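Long-range contact in Lys-gingipain catalytic subunit (Porphyromonas gingivalis, PDB 6I9A), which cuts proteins after lysine as a secreted cysteine protease, a virulence factor candidate in periodontal disease, here blocked by the inhibitor KYT-36: residues 242-253 and 272-283. Sequence-based numbering, arbitrary orientation.
Sequences FLAIGNCCITAQ and GAYAYIGSSPNS. With H8E (benzyl-N-[(2S)-1-[[(3S)-7-amino-1-(benzylamino)-1,2-dioxoheptan-3-yl]amino]-5-(2-methyl-2-phenylhydrazinyl)-1,5-dioxopentan-2-yl]carbamate), chain I.
Ile245 and Ile277 lie side by side on one face of the sheet, their CD1 methyls 3.9 Å apart, and Leu243 continues this apolar patch with CD1 against Ala275 CB. On the opposite face the Tyr276 ring receives Ala244 CB at its edge, while Gly272 O sits over the centre of the Phe242 ring. Between these layers run parallel strands 242-247 and 275-279, successive strands of a beta-alpha-beta unit whose crossover connection carries helix 261-267; a beta bulge shifts their register between Phe242 and Leu243. With CG anti to the backbone N (chi1 -175°), Tyr276 runs along the strand pair and its hydroxyl donates a hydrogen bond to Thr251 OG1 at 2.6 Å, in the ring plane; Trp222 also bonds that hydroxyl. Thr251 OG1 donates to a water held by four hydrogen bonds, which accepts from Ser279 N and donates to Gly246 O and Cys248 O. Ile250 N and Ser279 OG reach Pro281 O from opposite faces of its carbonyl plane, and Gln253 NE2 bonds Ser280 O nearly straight (169°). At the catalytic end, nucleophile Cys249 bonds covalently through SG to inhibitor atom CBN (2.0 Å). Cys249 N donates to inhibitor OAG, consistent with an oxyanion-hole role, Ser283 O accepts from inhibitor NBG, and Asn247 O takes the lysine-like amine NAB. With Thr214 and Asp288 as further inhibitor partners, the strands' C-terminal ends and following loops supply part of the lysine-selective pocket.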
ATOM      1  N   PHE A 242       2.254 -11.384  -2.622  1.00  9.27           N
ATOM      2  CA  PHE A 242       2.705 -10.759  -1.376  1.00  8.98           C
ATOM      3  C   PHE A 242       2.883  -9.241  -1.491  1.00  8.84           C
ATOM      4  O   PHE A 242       2.996  -8.673  -2.598  1.00  9.00           O
ATOM      5  CB  PHE A 242       4.019 -11.442  -0.886  1.00  9.18           C
ATOM      6  CG  PHE A 242       5.104 -11.597  -1.942  1.00  9.10           C
ATOM      7  CD1 PHE A 242       5.918 -10.523  -2.318  1.00  9.55           C
ATOM      8  CD2 PHE A 242       5.355 -12.845  -2.504  1.00 10.26           C
ATOM      9  CE1 PHE A 242       6.892 -10.694  -3.296  1.00  9.83           C
ATOM     10  CE2 PHE A 242       6.338 -13.013  -3.454  1.00 11.01           C
ATOM     11  CZ  PHE A 242       7.116 -11.965  -3.827  1.00 10.15           C
ATOM     12  N   LEU A 243       3.000  -8.623  -0.310  1.00  8.42           N
ATOM     13  CA  LEU A 243       3.584  -7.284  -0.187  1.00  8.48           C
ATOM     14  C   LEU A 243       5.074  -7.499   0.101  1.00  8.11           C
ATOM     15  O   LEU A 243       5.416  -8.320   0.966  1.00  8.72           O
ATOM     16  CB  LEU A 243       2.937  -6.587   1.015  1.00  8.74           C
ATOM     17  CG  LEU A 243       3.654  -5.302   1.485  1.00  9.07           C
ATOM     18  CD1 LEU A 243       3.687  -4.209   0.408  1.00  9.92           C
ATOM     19  CD2 LEU A 243       2.978  -4.750   2.726  1.00 10.40           C
ATOM     20  N   ALA A 244       5.950  -6.804  -0.627  1.00  8.06           N
ATOM     21  CA  ALA A 244       7.390  -6.862  -0.314  1.00  8.03           C
ATOM     22  C   ALA A 244       7.852  -5.467   0.044  1.00  8.16           C
ATOM     23  O   ALA A 244       7.405  -4.463  -0.557  1.00  8.05           O
ATOM     24  CB  ALA A 244       8.166  -7.422  -1.484  1.00 10.16           C
ATOM     25  N   ILE A 245       8.780  -5.415   0.999  1.00  7.97           N
ATOM     26  CA  ILE A 245       9.383  -4.126   1.452  1.00  7.82           C
ATOM     27  C   ILE A 245      10.893  -4.309   1.432  1.00  8.23           C
ATOM     28  O   ILE A 245      11.442  -5.208   2.119  1.00  8.33           O
ATOM     29  CB  ILE A 245       8.899  -3.743   2.860  1.00  8.27           C
ATOM     30  CG1 ILE A 245       7.367  -3.612   2.857  1.00  9.40           C
ATOM     31  CG2 ILE A 245       9.587  -2.429   3.305  1.00  8.93           C
ATOM     32  CD1 ILE A 245       6.782  -3.118   4.181  1.00  9.54           C
ATOM     33  N   GLY A 246      11.565  -3.485   0.641  1.00  8.09           N
ATOM     34  CA  GLY A 246      13.028  -3.458   0.584  1.00  8.49           C
ATOM     35  C   GLY A 246      13.529  -2.225   1.329  1.00  8.13           C
ATOM     36  O   GLY A 246      13.400  -1.096   0.831  1.00  8.42           O
ATOM     37  N   ASN A 247      13.962  -2.428   2.579  1.00  8.10           N
ATOM     38  CA  ASN A 247      14.608  -1.351   3.351  1.00  8.16           C
ATOM     39  C   ASN A 247      16.097  -1.386   3.006  1.00  7.91           C
ATOM     40  O   ASN A 247      16.911  -2.075   3.651  1.00  8.75           O
ATOM     41  CB  ASN A 247      14.359  -1.521   4.829  1.00  8.46           C
ATOM     42  CG  ASN A 247      12.899  -1.357   5.208  1.00  8.60           C
ATOM     43  OD1 ASN A 247      12.247  -2.275   5.713  1.00  8.39           O
ATOM     44  ND2 ASN A 247      12.352  -0.158   4.947  1.00  8.90           N
ATOM     45  N   CYS A 248      16.416  -0.735   1.879  1.00  8.37           N
ATOM     46  CA  CYS A 248      17.722  -0.857   1.203  1.00  9.02           C
ATOM     47  C   CYS A 248      17.811   0.207   0.144  1.00  9.31           C
ATOM     48  O   CYS A 248      16.806   0.841  -0.217  1.00  9.13           O
ATOM     49  CB  CYS A 248      17.926  -2.253   0.603  1.00  9.25           C
ATOM     50  SG  CYS A 248      16.654  -2.749  -0.587  1.00 10.13           S
ATOM     51  N   CYS A 249      18.972   0.396  -0.443  1.00  9.07           N
ATOM     52  CA  CYS A 249      19.133   1.375  -1.513  1.00  9.05           C
ATOM     53  C   CYS A 249      18.400   0.998  -2.782  1.00  8.48           C
ATOM     54  O   CYS A 249      18.314  -0.188  -3.120  1.00  9.99           O
ATOM     55  CB  CYS A 249      20.628   1.502  -1.859  1.00  9.64           C
ATOM     56  SG  CYS A 249      21.651   2.151  -0.490  1.00  9.76           S
ATOM     57  N   ILE A 250      17.900   2.024  -3.465  1.00  8.34           N
ATOM     58  CA  ILE A 250      17.622   2.224  -4.893  1.00  8.40           C
ATOM     59  C   ILE A 250      16.778   1.148  -5.613  1.00  8.52           C
ATOM     60  O   ILE A 250      16.580   1.331  -6.829  1.00  9.05           O
ATOM     61  CB  ILE A 250      18.935   2.513  -5.686  1.00  9.05           C
ATOM     62  CG1 ILE A 250      19.929   1.334  -5.661  1.00  9.98           C
ATOM     63  CG2 ILE A 250      19.580   3.806  -5.134  1.00  9.63           C
ATOM     64  CD1 ILE A 250      21.237   1.624  -6.468  1.00 11.97           C
ATOM     65  N   THR A 251      16.188   0.163  -4.917  1.00  8.99           N
ATOM     66  CA  THR A 251      15.365  -0.816  -5.629  1.00  9.34           C
ATOM     67  C   THR A 251      14.085  -0.239  -6.208  1.00  8.88           C
ATOM     68  O   THR A 251      13.483  -0.917  -7.062  1.00 10.36           O
ATOM     69  CB  THR A 251      14.992  -1.948  -4.699  1.00  8.79           C
ATOM     70  OG1 THR A 251      14.160  -1.486  -3.627  1.00  9.17           O
ATOM     71  CG2 THR A 251      16.186  -2.746  -4.182  1.00  9.89           C
ATOM     72  N   ALA A 252      13.670   0.968  -5.778  1.00  9.24           N
ATOM     73  CA  ALA A 252      12.468   1.609  -6.325  1.00  9.28           C
ATOM     74  C   ALA A 252      12.878   2.800  -7.155  1.00  8.93           C
ATOM     75  O   ALA A 252      12.091   3.730  -7.329  1.00  9.63           O
ATOM     76  CB  ALA A 252      11.514   1.993  -5.197  1.00  9.75           C
ATOM     77  N   GLN A 253      14.070   2.785  -7.767  1.00  9.86           N
ATOM     78  CA  GLN A 253      14.514   3.920  -8.642  1.00  9.84           C
ATOM     79  C   GLN A 253      13.874   3.703 -10.014  1.00  9.86           C
ATOM     80  O   GLN A 253      14.472   3.171 -10.954  1.00 10.47           O
ATOM     81  CB  GLN A 253      16.034   3.943  -8.708  1.00 10.54           C
ATOM     82  CG  GLN A 253      16.517   5.321  -9.215  1.00 10.83           C
ATOM     83  CD  GLN A 253      18.011   5.416  -9.182  1.00 10.87           C
ATOM     84  OE1 GLN A 253      18.692   5.415 -10.243  1.00 12.29           O
ATOM     85  NE2 GLN A 253      18.552   5.521  -7.991  1.00 11.21           N
ATOM     86  N   GLY A 272       5.270 -13.087  -7.988  1.00  9.54           N
ATOM     87  CA  GLY A 272       5.729 -11.835  -7.379  1.00  9.82           C
ATOM     88  C   GLY A 272       4.685 -11.194  -6.469  1.00  9.15           C
ATOM     89  O   GLY A 272       3.925 -11.863  -5.745  1.00 10.00           O
ATOM     90  N   ALA A 273       4.720  -9.845  -6.459  1.00  9.19           N
ATOM     91  CA  ALA A 273       3.997  -9.027  -5.484  1.00  9.56           C
ATOM     92  C   ALA A 273       2.795  -8.309  -6.057  1.00  8.98           C
ATOM     93  O   ALA A 273       2.771  -8.003  -7.251  1.00 10.29           O
ATOM     94  CB  ALA A 273       5.002  -7.946  -4.974  1.00  9.59           C
ATOM     95  N   TYR A 274       1.855  -7.929  -5.170  1.00  8.99           N
ATOM     96  CA  TYR A 274       0.803  -6.986  -5.578  1.00  9.19           C
ATOM     97  C   TYR A 274       1.190  -5.534  -5.255  1.00  9.25           C
ATOM     98  O   TYR A 274       0.606  -4.606  -5.818  1.00  9.19           O
ATOM     99  CB  TYR A 274      -0.539  -7.340  -4.919  1.00  9.37           C
ATOM    100  CG  TYR A 274      -0.538  -7.257  -3.415  1.00  8.91           C
ATOM    101  CD1 TYR A 274      -0.627  -6.024  -2.767  1.00  9.20           C
ATOM    102  CD2 TYR A 274      -0.407  -8.401  -2.626  1.00  9.42           C
ATOM    103  CE1 TYR A 274      -0.645  -5.942  -1.375  1.00  9.49           C
ATOM    104  CE2 TYR A 274      -0.416  -8.324  -1.225  1.00  9.31           C
ATOM    105  CZ  TYR A 274      -0.487  -7.087  -0.611  1.00  9.40           C
ATOM    106  OH  TYR A 274      -0.513  -6.954   0.747  1.00  9.93           O
ATOM    107  N   ALA A 275       2.210  -5.326  -4.408  1.00  8.49           N
ATOM    108  CA  ALA A 275       2.699  -3.983  -4.074  1.00  8.42           C
ATOM    109  C   ALA A 275       4.100  -4.157  -3.533  1.00  8.60           C
ATOM    110  O   ALA A 275       4.471  -5.189  -2.959  1.00  8.56           O
ATOM    111  CB  ALA A 275       1.814  -3.308  -3.048  1.00  9.87           C
ATOM    112  N   TYR A 276       4.875  -3.078  -3.685  1.00  8.31           N
ATOM    113  CA  TYR A 276       6.277  -2.991  -3.213  1.00  7.96           C
ATOM    114  C   TYR A 276       6.497  -1.652  -2.602  1.00  7.62           C
ATOM    115  O   TYR A 276       6.093  -0.628  -3.154  1.00  8.68           O
ATOM    116  CB  TYR A 276       7.229  -3.176  -4.397  1.00  8.82           C
ATOM    117  CG  TYR A 276       8.683  -3.223  -3.963  1.00  8.52           C
ATOM    118  CD1 TYR A 276       9.192  -4.334  -3.296  1.00  9.17           C
ATOM    119  CD2 TYR A 276       9.534  -2.144  -4.185  1.00  9.39           C
ATOM    120  CE1 TYR A 276      10.527  -4.393  -2.890  1.00  8.47           C
ATOM    121  CE2 TYR A 276      10.882  -2.201  -3.788  1.00  9.07           C
ATOM    122  CZ  TYR A 276      11.362  -3.330  -3.135  1.00  8.45           C
ATOM    123  OH  TYR A 276      12.655  -3.424  -2.713  1.00  9.15           O
ATOM    124  N   ILE A 277       7.159  -1.654  -1.437  1.00  7.78           N
ATOM    125  CA  ILE A 277       7.630  -0.401  -0.833  1.00  7.55           C
ATOM    126  C   ILE A 277       9.154  -0.418  -0.854  1.00  7.66           C
ATOM    127  O   ILE A 277       9.760  -1.402  -0.392  1.00  8.41           O
ATOM    128  CB  ILE A 277       7.147  -0.257   0.641  1.00  7.72           C
ATOM    129  CG1 ILE A 277       5.610  -0.101   0.666  1.00  9.05           C
ATOM    130  CG2 ILE A 277       7.820   0.971   1.278  1.00  9.12           C
ATOM    131  CD1 ILE A 277       5.016  -0.346   2.058  1.00  8.98           C
ATOM    132  N   GLY A 278       9.764   0.609  -1.404  1.00  7.58           N
ATOM    133  CA  GLY A 278      11.208   0.698  -1.396  1.00  8.18           C
ATOM    134  C   GLY A 278      11.637   2.114  -1.677  1.00  7.99           C
ATOM    135  O   GLY A 278      10.807   3.037  -1.822  1.00  8.70           O
ATOM    136  N   SER A 279      12.940   2.302  -1.779  1.00  8.02           N
ATOM    137  CA  SER A 279      13.547   3.625  -1.907  1.00  8.14           C
ATOM    138  C   SER A 279      14.086   3.863  -3.303  1.00  8.91           C
ATOM    139  O   SER A 279      14.716   2.994  -3.903  1.00  9.04           O
ATOM    140  CB  SER A 279      14.702   3.729  -0.923  1.00  8.50           C
ATOM    141  OG  SER A 279      15.282   5.031  -0.956  1.00  8.70           O
ATOM    142  N   SER A 280      13.802   5.067  -3.848  1.00  8.26           N
ATOM    143  CA  SER A 280      14.370   5.472  -5.136  1.00  8.45           C
ATOM    144  C   SER A 280      15.887   5.809  -5.019  1.00  8.74           C
ATOM    145  O   SER A 280      16.672   5.279  -5.798  1.00  9.36           O
ATOM    146  CB  SER A 280      13.540   6.633  -5.677  1.00  8.96           C
ATOM    147  OG  SER A 280      14.218   7.187  -6.792  1.00  9.56           O
ATOM    148  N   PRO A 281      16.313   6.611  -4.035  1.00  8.61           N
ATOM    149  CA  PRO A 281      17.755   6.867  -3.835  1.00  8.63           C
ATOM    150  C   PRO A 281      18.305   5.839  -2.841  1.00  9.62           C
ATOM    151  O   PRO A 281      17.630   4.868  -2.422  1.00  8.99           O
ATOM    152  CB  PRO A 281      17.755   8.250  -3.228  1.00  9.12           C
ATOM    153  CG  PRO A 281      16.559   8.199  -2.268  1.00  8.56           C
ATOM    154  CD  PRO A 281      15.513   7.475  -3.132  1.00  8.99           C
ATOM    155  N   ASN A 282      19.524   6.059  -2.378  1.00  9.33           N
ATOM    156  CA  ASN A 282      20.058   5.241  -1.290  1.00  9.17           C
ATOM    157  C   ASN A 282      19.191   5.369  -0.061  1.00  8.55           C
ATOM    158  O   ASN A 282      18.644   6.456   0.206  1.00  9.00           O
ATOM    159  CB  ASN A 282      21.483   5.725  -0.935  1.00 10.54           C
ATOM    160  CG  ASN A 282      22.466   5.496  -2.061  1.00 11.53           C
ATOM    161  OD1 ASN A 282      22.213   4.755  -3.003  1.00 12.54           O
ATOM    162  ND2 ASN A 282      23.648   6.113  -1.958  1.00 14.81           N
ATOM    163  N   SER A 283      19.070   4.310   0.709  1.00  8.85           N
ATOM    164  CA  SER A 283      18.478   4.413   2.039  1.00  8.50           C
ATOM    165  C   SER A 283      19.610   4.347   3.054  1.00  8.09           C
ATOM    166  O   SER A 283      20.758   4.078   2.666  1.00  8.71           O
ATOM    167  CB  SER A 283      17.378   3.377   2.303  1.00  9.25           C
ATOM    168  OG  SER A 283      17.948   2.095   2.516  1.00  9.68           O
TER
HETATM  169  CAQ H8E I 707      24.753  -2.158  -4.181  1.00 20.28           C
HETATM  170  CAK H8E I 707      25.018  -3.443  -4.701  1.00 18.43           C
HETATM  171  CAH H8E I 707      25.675  -4.390  -3.914  1.00 19.32           C
HETATM  172  CAL H8E I 707      26.096  -4.089  -2.623  1.00 20.57           C
HETATM  173  CAR H8E I 707      25.838  -2.812  -2.147  1.00 18.16           C
HETATM  174  CBO H8E I 707      25.145  -1.852  -2.870  1.00 14.67           C
HETATM  175  CBA H8E I 707      24.978  -0.570  -2.305  1.00 15.53           C
HETATM  176  NBE H8E I 707      23.772  -0.462  -1.467  1.00 12.14           N
HETATM  177  CBL H8E I 707      23.704   0.345  -0.372  1.00 11.20           C
HETATM  178  OAE H8E I 707      24.699   0.950   0.049  1.00 11.81           O
HETATM  179  CBN H8E I 707      22.340   0.445   0.304  1.00 10.10           C
HETATM  180  OAG H8E I 707      21.558  -0.512   0.012  1.00  9.44           O
HETATM  181  CBS H8E I 707      22.470   0.777   1.824  1.00 10.83           C
HETATM  182  CBB H8E I 707      21.219   0.411   2.631  1.00  9.31           C
HETATM  183  CAY H8E I 707      21.396   0.627   4.136  1.00  9.80           C
HETATM  184  CAX H8E I 707      20.106   0.524   4.955  1.00  9.26           C
HETATM  185  CAW H8E I 707      19.607  -0.911   5.069  1.00  9.00           C
HETATM  186  NAB H8E I 707      18.371  -0.933   5.908  1.00  9.40           N
HETATM  187  NBG H8E I 707      22.838   2.175   2.080  1.00  9.43           N
HETATM  188  C   H8E I 707      23.928   2.599   2.721  1.00  9.80           C
HETATM  189  O   H8E I 707      24.825   1.887   3.154  1.00 10.46           O
HETATM  190  CA  H8E I 707      24.068   4.115   2.707  1.00  9.80           C
HETATM  191  N   H8E I 707      24.907   4.609   3.795  1.00  9.55           N
HETATM  192  CBK H8E I 707      24.527   4.544   5.096  1.00 10.08           C
HETATM  193  OAD H8E I 707      23.491   3.935   5.401  1.00 10.68           O
HETATM  194  OBI H8E I 707      25.305   5.128   5.926  1.00 11.62           O
HETATM  195  CBD H8E I 707      25.020   5.028   7.369  1.00 15.77           C
HETATM  196  CBP H8E I 707      26.137   5.538   8.164  1.00 13.89           C
HETATM  197  CAS H8E I 707      26.138   6.829   8.696  1.00 16.27           C
HETATM  198  CAM H8E I 707      27.207   7.341   9.491  1.00 17.05           C
HETATM  199  CAI H8E I 707      28.312   6.487   9.651  1.00 15.85           C
HETATM  200  CAN H8E I 707      28.336   5.232   9.063  1.00 15.45           C
HETATM  201  CAT H8E I 707      27.271   4.742   8.327  1.00 15.69           C
HETATM  202  CB  H8E I 707      24.678   4.559   1.367  1.00 10.11           C
HETATM  203  CG  H8E I 707      26.080   3.950   1.100  1.00 10.92           C
HETATM  204  CD  H8E I 707      26.468   4.098  -0.341  1.00 11.85           C
HETATM  205  OE1 H8E I 707      26.964   5.148  -0.752  1.00 14.42           O
HETATM  206  NE2 H8E I 707      26.148   3.020  -1.081  0.54 12.45           N
HETATM  207  NBT H8E I 707      26.271   3.003  -2.479  0.54 13.62           N
HETATM  208  CAA H8E I 707      24.963   2.802  -3.158  0.54 13.60           C
HETATM  209  CBQ H8E I 707      27.480   2.414  -2.961  0.54 14.50           C
HETATM  210  CAU H8E I 707      27.559   1.814  -4.228  0.54 16.51           C
HETATM  211  CAO H8E I 707      28.768   1.302  -4.690  0.54 19.23           C
HETATM  212  CAJ H8E I 707      29.904   1.370  -3.894  0.54 18.96           C
HETATM  213  CAP H8E I 707      29.835   1.921  -2.622  0.54 17.97           C
HETATM  214  CAV H8E I 707      28.631   2.461  -2.164  0.54 15.40           C
HETATM  215  O   HOH W   1      14.549  -0.025  -1.478  1.00  8.91           O